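PDB 3CB3: mandelate racemase/muconate lactonizing enzyme from Polaromonas sp., which probably racemises or otherwise transforms hydroxy acids by abstracting a proton beside a magnesium-bound carboxylate, and binds L-glucarate here. Local coordinates for residues 210-215 against 236-241; 153-158 against 179-184. All blocks are in the same frame, centred on the assembly; numbering follows the deposited sequence.

Contact 1. Residues 210-215 against 236-241. With MG (magnesium ion), chain E; LGT (L-glucaric acid), chain G.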
ATOM      1  N   LEU A 210      -7.266  15.931 -28.703  1.00 19.61           N
ATOM      2  CA  LEU A 210      -7.468  16.562 -27.407  1.00 19.98           C
ATOM      3  C   LEU A 210      -7.998  15.560 -26.392  1.00 18.31           C
ATOM      4  O   LEU A 210      -8.811  14.695 -26.722  1.00 17.65           O
ATOM      5  CB  LEU A 210      -8.481  17.707 -27.506  1.00 20.62           C
ATOM      6  CG  LEU A 210      -8.100  18.956 -28.291  1.00 23.62           C
ATOM      7  CD1 LEU A 210      -9.295  19.919 -28.310  1.00 25.16           C
ATOM      8  CD2 LEU A 210      -6.887  19.612 -27.640  1.00 21.96           C
ATOM      9  N   MET A 211      -7.532  15.695 -25.158  1.00 18.96           N
ATOM     10  CA  MET A 211      -7.982  14.847 -24.057  1.00 20.53           C
ATOM     11  C   MET A 211      -8.268  15.787 -22.888  1.00 19.20           C
ATOM     12  O   MET A 211      -7.779  16.917 -22.872  1.00 18.04           O
ATOM     13  CB  MET A 211      -6.885  13.860 -23.635  1.00 22.03           C
ATOM     14  CG  MET A 211      -6.307  13.030 -24.756  1.00 26.84           C
ATOM     15  SD  MET A 211      -4.869  13.815 -25.531  1.00 30.37           S
ATOM     16  CE  MET A 211      -3.790  12.336 -25.710  1.00 29.96           C
ATOM     17  N   VAL A 212      -9.066  15.336 -21.927  1.00 17.23           N
ATOM     18  CA  VAL A 212      -9.344  16.155 -20.751  1.00 18.12           C
ATOM     19  C   VAL A 212      -9.065  15.318 -19.510  1.00 19.99           C
ATOM     20  O   VAL A 212      -9.198  14.082 -19.532  1.00 16.72           O
ATOM     21  CB  VAL A 212     -10.816  16.645 -20.691  1.00 16.06           C
ATOM     22  CG1 VAL A 212     -11.147  17.478 -21.925  1.00 13.40           C
ATOM     23  CG2 VAL A 212     -11.756  15.458 -20.551  1.00 12.55           C
ATOM     24  N   ASP A 213      -8.654  15.995 -18.443  1.00 18.87           N
ATOM     25  CA  ASP A 213      -8.371  15.336 -17.171  1.00 17.47           C
ATOM     26  C   ASP A 213      -9.217  16.045 -16.104  1.00 17.49           C
ATOM     27  O   ASP A 213      -9.039  17.235 -15.855  1.00 16.81           O
ATOM     28  CB  ASP A 213      -6.893  15.465 -16.822  1.00 15.17           C
ATOM     29  CG  ASP A 213      -6.475  14.539 -15.689  1.00 18.11           C
ATOM     30  OD1 ASP A 213      -7.323  14.214 -14.824  1.00 17.66           O
ATOM     31  OD2 ASP A 213      -5.288  14.147 -15.658  1.00 17.63           O
ATOM     32  N   ALA A 214     -10.149  15.314 -15.501  1.00 16.90           N
ATOM     33  CA  ALA A 214     -11.023  15.874 -14.464  1.00 17.63           C
ATOM     34  C   ALA A 214     -10.402  15.717 -13.074  1.00 19.22           C
ATOM     35  O   ALA A 214     -10.891  16.278 -12.092  1.00 19.11           O
ATOM     36  CB  ALA A 214     -12.399  15.179 -14.506  1.00 12.18           C
ATOM     37  N   ASN A 215      -9.330  14.933 -12.996  1.00 19.28           N
ATOM     38  CA  ASN A 215      -8.648  14.699 -11.731  1.00 20.87           C
ATOM     39  C   ASN A 215      -9.574  14.323 -10.571  1.00 20.70           C
ATOM     40  O   ASN A 215      -9.478  14.905  -9.488  1.00 19.87           O
ATOM     41  CB  ASN A 215      -7.817  15.926 -11.352  1.00 21.31           C
ATOM     42  CG  ASN A 215      -6.593  16.082 -12.221  1.00 22.07           C
ATOM     43  OD1 ASN A 215      -5.588  15.383 -12.037  1.00 23.06           O
ATOM     44  ND2 ASN A 215      -6.669  16.987 -13.186  1.00 20.28           N
ATOM     45  N   VAL A 236      -9.796  12.129 -27.251  1.00 18.56           N
ATOM     46  CA  VAL A 236      -9.077  10.856 -27.243  1.00 19.14           C
ATOM     47  C   VAL A 236      -9.551  10.121 -25.975  1.00 18.85           C
ATOM     48  O   VAL A 236      -9.800   8.916 -25.996  1.00 18.95           O
ATOM     49  CB  VAL A 236      -7.546  11.057 -27.199  1.00 19.68           C
ATOM     50  CG1 VAL A 236      -6.842   9.698 -27.198  1.00 18.99           C
ATOM     51  CG2 VAL A 236      -7.095  11.887 -28.399  1.00 19.65           C
ATOM     52  N   TRP A 237      -9.687  10.862 -24.878  1.00 16.42           N
ATOM     53  CA  TRP A 237     -10.193  10.283 -23.633  1.00 16.49           C
ATOM     54  C   TRP A 237     -10.569  11.311 -22.575  1.00 15.69           C
ATOM     55  O   TRP A 237     -10.142  12.460 -22.620  1.00 15.16           O
ATOM     56  CB  TRP A 237      -9.180   9.294 -23.028  1.00 13.39           C
ATOM     57  CG  TRP A 237      -7.925   9.919 -22.453  1.00 12.70           C
ATOM     58  CD1 TRP A 237      -7.845  10.815 -21.430  1.00 15.87           C
ATOM     59  CD2 TRP A 237      -6.572   9.649 -22.851  1.00 14.79           C
ATOM     60  NE1 TRP A 237      -6.530  11.121 -21.162  1.00 15.51           N
ATOM     61  CE2 TRP A 237      -5.728  10.419 -22.019  1.00 14.13           C
ATOM     62  CE3 TRP A 237      -5.994   8.831 -23.827  1.00 13.52           C
ATOM     63  CZ2 TRP A 237      -4.332  10.395 -22.133  1.00 16.77           C
ATOM     64  CZ3 TRP A 237      -4.603   8.807 -23.941  1.00 13.67           C
ATOM     65  CH2 TRP A 237      -3.791   9.584 -23.098  1.00 14.97           C
ATOM     66  N   ILE A 238     -11.384  10.866 -21.624  1.00 16.98           N
ATOM     67  CA  ILE A 238     -11.805  11.668 -20.485  1.00 15.28           C
ATOM     68  C   ILE A 238     -11.152  10.909 -19.331  1.00 15.67           C
ATOM     69  O   ILE A 238     -11.527   9.772 -19.041  1.00 14.15           O
ATOM     70  CB  ILE A 238     -13.337  11.666 -20.314  1.00 17.64           C
ATOM     71  CG1 ILE A 238     -13.996  12.421 -21.469  1.00 17.00           C
ATOM     72  CG2 ILE A 238     -13.716  12.310 -18.979  1.00 16.34           C
ATOM     73  CD1 ILE A 238     -15.504  12.287 -21.504  1.00 18.07           C
ATOM     74  N   GLU A 239     -10.169  11.548 -18.702  1.00 14.60           N
ATOM     75  CA  GLU A 239      -9.384  10.969 -17.621  1.00 16.51           C
ATOM     76  C   GLU A 239      -9.858  11.273 -16.195  1.00 18.15           C
ATOM     77  O   GLU A 239     -10.250  12.402 -15.877  1.00 17.90           O
ATOM     78  CB  GLU A 239      -7.940  11.435 -17.779  1.00 16.20           C
ATOM     79  CG  GLU A 239      -6.972  10.930 -16.754  1.00 18.00           C
ATOM     80  CD  GLU A 239      -5.564  11.375 -17.057  1.00 19.79           C
ATOM     81  OE1 GLU A 239      -5.274  11.641 -18.243  1.00 21.88           O
ATOM     82  OE2 GLU A 239      -4.738  11.442 -16.124  1.00 21.87           O
ATOM     83  N   GLU A 240      -9.794  10.247 -15.352  1.00 15.91           N
ATOM     84  CA  GLU A 240     -10.181  10.332 -13.946  1.00 17.10           C
ATOM     85  C   GLU A 240     -11.428  11.166 -13.679  1.00 16.83           C
ATOM     86  O   GLU A 240     -11.385  12.131 -12.916  1.00 17.01           O
ATOM     87  CB  GLU A 240      -9.020  10.884 -13.108  1.00 18.37           C
ATOM     88  CG  GLU A 240      -7.850   9.917 -12.935  1.00 20.66           C
ATOM     89  CD  GLU A 240      -7.147  10.084 -11.592  1.00 25.72           C
ATOM     90  OE1 GLU A 240      -6.422  11.093 -11.400  1.00 26.24           O
ATOM     91  OE2 GLU A 240      -7.333   9.202 -10.719  1.00 27.91           O
ATOM     92  N   PRO A 241     -12.556  10.809 -14.304  1.00 14.04           N
ATOM     93  CA  PRO A 241     -13.738  11.619 -14.025  1.00 15.67           C
ATOM     94  C   PRO A 241     -14.204  11.395 -12.587  1.00 16.76           C
ATOM     95  O   PRO A 241     -14.806  12.283 -11.980  1.00 18.18           O
ATOM     96  CB  PRO A 241     -14.750  11.117 -15.051  1.00 15.54           C
ATOM     97  CG  PRO A 241     -14.364   9.685 -15.236  1.00 13.04           C
ATOM     98  CD  PRO A 241     -12.857   9.739 -15.269  1.00 16.39           C
TER
HETATM   99 MG    MG E 501      -4.198  12.671 -14.648  1.00 23.84          MG
HETATM  100  O1A LGT G 601      -2.399  13.006 -15.592  1.00 32.23           O
HETATM  101  C1  LGT G 601      -1.603  13.727 -14.957  1.00 35.15           C
HETATM  102  O1B LGT G 601      -0.387  13.861 -15.235  1.00 35.40           O
HETATM  103  C2  LGT G 601      -2.142  14.529 -13.731  1.00 36.20           C
HETATM  104  O2  LGT G 601      -3.300  13.865 -13.187  1.00 33.57           O
HETATM  105  C3  LGT G 601      -1.073  14.704 -12.634  1.00 38.54           C
HETATM  106  O3  LGT G 601      -0.643  13.411 -12.219  1.00 39.07           O
HETATM  107  C4  LGT G 601      -1.549  15.501 -11.369  1.00 40.54           C
HETATM  108  O4  LGT G 601      -1.585  14.661 -10.204  1.00 41.55           O
HETATM  109  C5  LGT G 601      -0.685  16.738 -11.008  1.00 42.91           C
HETATM  110  O5  LGT G 601       0.683  16.332 -10.824  1.00 43.25           O
HETATM  111  C6  LGT G 601      -0.765  17.835 -12.095  1.00 44.46           C
HETATM  112  O6A LGT G 601      -1.802  18.540 -12.089  1.00 46.95           O
HETATM  113  O6B LGT G 601       0.178  17.952 -12.910  1.00 45.68           O
HETATM  114  O   HOH W   1      -5.984  12.624 -13.793  1.00 20.56           O
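Leu210 O takes the N-H of Val236 in a 2.8 Å bond, the first of four backbone bonds pairing the two segments. At Met211, CG sits beside the backbone N (chi1 -53°), which swings the bent thioether chain across the indole of Trp237. Met211 CB lies 3.9 Å from the centroid of the Trp237 five-membered ring, a CH-pi contact over the face, and SD makes an oblique Met-aromatic contact with the six-membered ring. Met211 CE reaches Trp237 CH2, while Met211 CG is pressed tightly against Val236 CB at 3.4 Å. Val212 donates from N to Trp237 O and accepts from Glu239 N, and its CG2 packs on Ile238 CG1 on the face opposite Asp213 and Glu239. This is parallel pairing within a beta-alpha-beta unit of the enolase-superfamily barrel, whose third and fourth strands carry metal ligands at their C-terminal ends. Asp213 OD2 (2.1 Å) and Glu239 OE2 (2.0 Å) both bind magnesium, their carboxylate planes 39° apart. Asp213 OD2 and Glu239 OE2 are 2.8 Å apart, a closeness that their shared coordination of the cation probably makes tolerable. Glu265, water 1 and L-glucarate O1A and O2 complete six ligands. Glu239 OE1 is gripped by Lys182 in a salt bridge and by Trp237 NE1 at 3.2 Å, so the carboxylate is held at both oxygens. Ala214 N donates to Glu239 O and its CB rests on Glu240 O. Asn215 N bonds back to Asp213 OD1 at 2.8 Å, an Asx turn which helps fix the carboxylate's rotation.

Contact 2. Residues 153-158 against 179-184. With LGT (L-glucaric acid), chain G.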
ATOM      1  N   ASN A 153       0.809  16.696 -24.278  1.00 19.42           N
ATOM      2  CA  ASN A 153       1.242  17.437 -23.101  1.00 19.90           C
ATOM      3  C   ASN A 153       0.131  18.379 -22.657  1.00 20.87           C
ATOM      4  O   ASN A 153      -0.925  18.436 -23.292  1.00 18.75           O
ATOM      5  CB  ASN A 153       2.575  18.174 -23.357  1.00 20.93           C
ATOM      6  CG  ASN A 153       2.415  19.503 -24.114  1.00 23.13           C
ATOM      7  OD1 ASN A 153       1.350  19.831 -24.630  1.00 23.78           O
ATOM      8  ND2 ASN A 153       3.503  20.268 -24.178  1.00 24.61           N
ATOM      9  N   THR A 154       0.350  19.075 -21.547  1.00 21.88           N
ATOM     10  CA  THR A 154      -0.648  20.003 -21.013  1.00 25.18           C
ATOM     11  C   THR A 154      -0.263  21.432 -21.363  1.00 25.95           C
ATOM     12  O   THR A 154      -1.064  22.361 -21.200  1.00 25.82           O
ATOM     13  CB  THR A 154      -0.741  19.910 -19.482  1.00 24.26           C
ATOM     14  OG1 THR A 154       0.528  20.251 -18.915  1.00 21.97           O
ATOM     15  CG2 THR A 154      -1.136  18.497 -19.044  1.00 25.51           C
ATOM     16  N   SER A 155       0.966  21.594 -21.846  1.00 27.14           N
ATOM     17  CA  SER A 155       1.489  22.901 -22.215  1.00 29.15           C
ATOM     18  C   SER A 155       1.434  23.858 -21.031  1.00 30.75           C
ATOM     19  O   SER A 155       1.147  25.047 -21.191  1.00 30.72           O
ATOM     20  CB  SER A 155       0.706  23.476 -23.393  1.00 30.80           C
ATOM     21  OG  SER A 155       0.964  22.732 -24.570  1.00 34.41           O
ATOM     22  N   GLY A 156       1.714  23.323 -19.846  1.00 31.18           N
ATOM     23  CA  GLY A 156       1.711  24.122 -18.635  1.00 33.54           C
ATOM     24  C   GLY A 156       0.354  24.681 -18.258  1.00 34.08           C
ATOM     25  O   GLY A 156       0.266  25.617 -17.467  1.00 34.85           O
ATOM     26  N   GLY A 157      -0.705  24.102 -18.813  1.00 34.90           N
ATOM     27  CA  GLY A 157      -2.042  24.582 -18.523  1.00 34.66           C
ATOM     28  C   GLY A 157      -2.673  24.002 -17.270  1.00 35.73           C
ATOM     29  O   GLY A 157      -2.529  22.815 -16.966  1.00 34.24           O
ATOM     30  N   PHE A 158      -3.380  24.857 -16.538  1.00 35.18           N
ATOM     31  CA  PHE A 158      -4.064  24.457 -15.318  1.00 35.65           C
ATOM     32  C   PHE A 158      -5.486  24.971 -15.374  1.00 34.93           C
ATOM     33  O   PHE A 158      -5.810  25.839 -16.181  1.00 33.89           O
ATOM     34  CB  PHE A 158      -3.365  25.041 -14.089  1.00 38.67           C
ATOM     35  CG  PHE A 158      -1.966  24.543 -13.897  1.00 40.99           C
ATOM     36  CD1 PHE A 158      -1.723  23.193 -13.677  1.00 42.08           C
ATOM     37  CD2 PHE A 158      -0.891  25.423 -13.935  1.00 42.23           C
ATOM     38  CE1 PHE A 158      -0.426  22.721 -13.495  1.00 43.72           C
ATOM     39  CE2 PHE A 158       0.411  24.961 -13.753  1.00 45.05           C
ATOM     40  CZ  PHE A 158       0.642  23.607 -13.532  1.00 43.86           C
ATOM     41  N   GLY A 179       2.098  15.739 -30.090  1.00 22.81           N
ATOM     42  CA  GLY A 179       1.010  15.126 -30.835  1.00 23.08           C
ATOM     43  C   GLY A 179      -0.405  15.245 -30.302  1.00 22.55           C
ATOM     44  O   GLY A 179      -1.346  14.728 -30.909  1.00 22.17           O
ATOM     45  N   GLY A 180      -0.569  15.922 -29.174  1.00 23.51           N
ATOM     46  CA  GLY A 180      -1.895  16.077 -28.603  1.00 20.01           C
ATOM     47  C   GLY A 180      -1.841  17.000 -27.406  1.00 19.41           C
ATOM     48  O   GLY A 180      -0.759  17.312 -26.906  1.00 18.02           O
ATOM     49  N   ILE A 181      -3.007  17.441 -26.947  1.00 17.72           N
ATOM     50  CA  ILE A 181      -3.082  18.336 -25.801  1.00 18.55           C
ATOM     51  C   ILE A 181      -4.102  17.820 -24.785  1.00 17.17           C
ATOM     52  O   ILE A 181      -5.216  17.456 -25.153  1.00 17.00           O
ATOM     53  CB  ILE A 181      -3.523  19.763 -26.230  1.00 18.20           C
ATOM     54  CG1 ILE A 181      -2.545  20.334 -27.267  1.00 19.16           C
ATOM     55  CG2 ILE A 181      -3.590  20.668 -25.009  1.00 20.17           C
ATOM     56  CD1 ILE A 181      -1.140  20.620 -26.729  1.00 19.30           C
ATOM     57  N   LYS A 182      -3.709  17.771 -23.516  1.00 18.58           N
ATOM     58  CA  LYS A 182      -4.627  17.338 -22.459  1.00 18.71           C
ATOM     59  C   LYS A 182      -5.011  18.582 -21.663  1.00 17.80           C
ATOM     60  O   LYS A 182      -4.145  19.317 -21.175  1.00 16.79           O
ATOM     61  CB  LYS A 182      -3.979  16.312 -21.525  1.00 18.27           C
ATOM     62  CG  LYS A 182      -4.984  15.679 -20.559  1.00 19.49           C
ATOM     63  CD  LYS A 182      -4.465  14.384 -19.928  1.00 20.79           C
ATOM     64  CE  LYS A 182      -3.410  14.651 -18.869  1.00 21.12           C
ATOM     65  NZ  LYS A 182      -2.806  13.363 -18.400  1.00 23.87           N
ATOM     66  N   LEU A 183      -6.310  18.811 -21.539  1.00 19.38           N
ATOM     67  CA  LEU A 183      -6.818  19.983 -20.826  1.00 20.02           C
ATOM     68  C   LEU A 183      -7.458  19.603 -19.497  1.00 20.41           C
ATOM     69  O   LEU A 183      -8.237  18.652 -19.418  1.00 15.71           O
ATOM     70  CB  LEU A 183      -7.859  20.695 -21.684  1.00 19.40           C
ATOM     71  CG  LEU A 183      -7.414  21.101 -23.094  1.00 22.22           C
ATOM     72  CD1 LEU A 183      -8.645  21.440 -23.928  1.00 22.22           C
ATOM     73  CD2 LEU A 183      -6.439  22.276 -23.017  1.00 19.63           C
ATOM     74  N   LYS A 184      -7.132  20.357 -18.456  1.00 19.68           N
ATOM     75  CA  LYS A 184      -7.711  20.084 -17.161  1.00 21.24           C
ATOM     76  C   LYS A 184      -9.132  20.632 -17.092  1.00 20.98           C
ATOM     77  O   LYS A 184      -9.407  21.745 -17.543  1.00 21.61           O
ATOM     78  CB  LYS A 184      -6.838  20.691 -16.060  1.00 23.26           C
ATOM     79  CG  LYS A 184      -5.549  19.919 -15.844  1.00 25.49           C
ATOM     80  CD  LYS A 184      -4.674  20.562 -14.800  1.00 28.57           C
ATOM     81  CE  LYS A 184      -3.502  19.659 -14.472  1.00 32.88           C
ATOM     82  NZ  LYS A 184      -3.960  18.337 -13.956  1.00 34.17           N
TER
HETATM   83  O1A LGT G 601      -2.399  13.006 -15.592  1.00 32.23           O
HETATM   84  C1  LGT G 601      -1.603  13.727 -14.957  1.00 35.15           C
HETATM   85  O1B LGT G 601      -0.387  13.861 -15.235  1.00 35.40           O
HETATM   86  C2  LGT G 601      -2.142  14.529 -13.731  1.00 36.20           C
HETATM   87  O2  LGT G 601      -3.300  13.865 -13.187  1.00 33.57           O
HETATM   88  C3  LGT G 601      -1.073  14.704 -12.634  1.00 38.54           C
HETATM   89  O3  LGT G 601      -0.643  13.411 -12.219  1.00 39.07           O
HETATM   90  C4  LGT G 601      -1.549  15.501 -11.369  1.00 40.54           C
HETATM   91  O4  LGT G 601      -1.585  14.661 -10.204  1.00 41.55           O
HETATM   92  C5  LGT G 601      -0.685  16.738 -11.008  1.00 42.91           C
HETATM   93  O5  LGT G 601       0.683  16.332 -10.824  1.00 43.25           O
HETATM   94  C6  LGT G 601      -0.765  17.835 -12.095  1.00 44.46           C
HETATM   95  O6A LGT G 601      -1.802  18.540 -12.089  1.00 46.95           O
HETATM   96  O6B LGT G 601       0.178  17.952 -12.910  1.00 45.68           O
HETATM   97  O   HOH W   2      -3.615  21.950 -20.687  1.00 27.49           O
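Lys184 leaves the backbone with CG beside its N (chi1 -73°), runs extended, then bends at chi4 (-60°); this carries CD past Gly157 O and Phe158 CA, sets Lys184 CE at the edge of the Phe158 ring, 4.0 Å from Phe158 CD1, and delivers NZ to L-glucarate O6A at 2.9 Å. Lys182, bent at chi3 (74°), reaches the opposite end of the ligand, where NZ donates to O1A at 2.9 Å and also pairs with Glu335. The spacing of the two fits the Lys-x-Lys motif on the second barrel strand of mandelate racemase, in which the second lysine is a general base, a role Lys184 may share. Without the Lys184 amine, as with an alanine here, O6A would probably lose this donor and a gap would open beside the Phe158 ring. Asn153 ties the loop to the strand: its N donates to Gly180 O (3.1 Å), from above the carbonyl plane, and its O accepts from Lys182 N (2.9 Å). Asn153 OD1 lies 3.4 Å from Ile181 CD1 and accepts from Ser155 OG; Asn153 ND2 and Ser155 OG both bond to Ser173 OG. A type I' turn runs from Thr154 to Gly157, and water 2 donates to Thr154 O and Lys182 O.

In the fold
After the N-terminal antiparallel sheet and its helices, the chain enters the barrel at strand 148-152, which leads into the loop 153-158; after helix 163-175 it returns at 179-184, where contact 2 closes the first crossover. Helix 190-204 then carries it to strand 210-213, and helix 220-230 to 236-241, where contact 1 closes the next but one. The contacts follow in series, neither nested nor crossed. Strands 181-184 and 210-213 are neighbours in the barrel sheet, linked by probable hydrogen bonds from Leu183 N to Met211 O and from Asp213 N to Leu183 O. The first four barrel strands are thus joined, and L-glucarate touches both contacts.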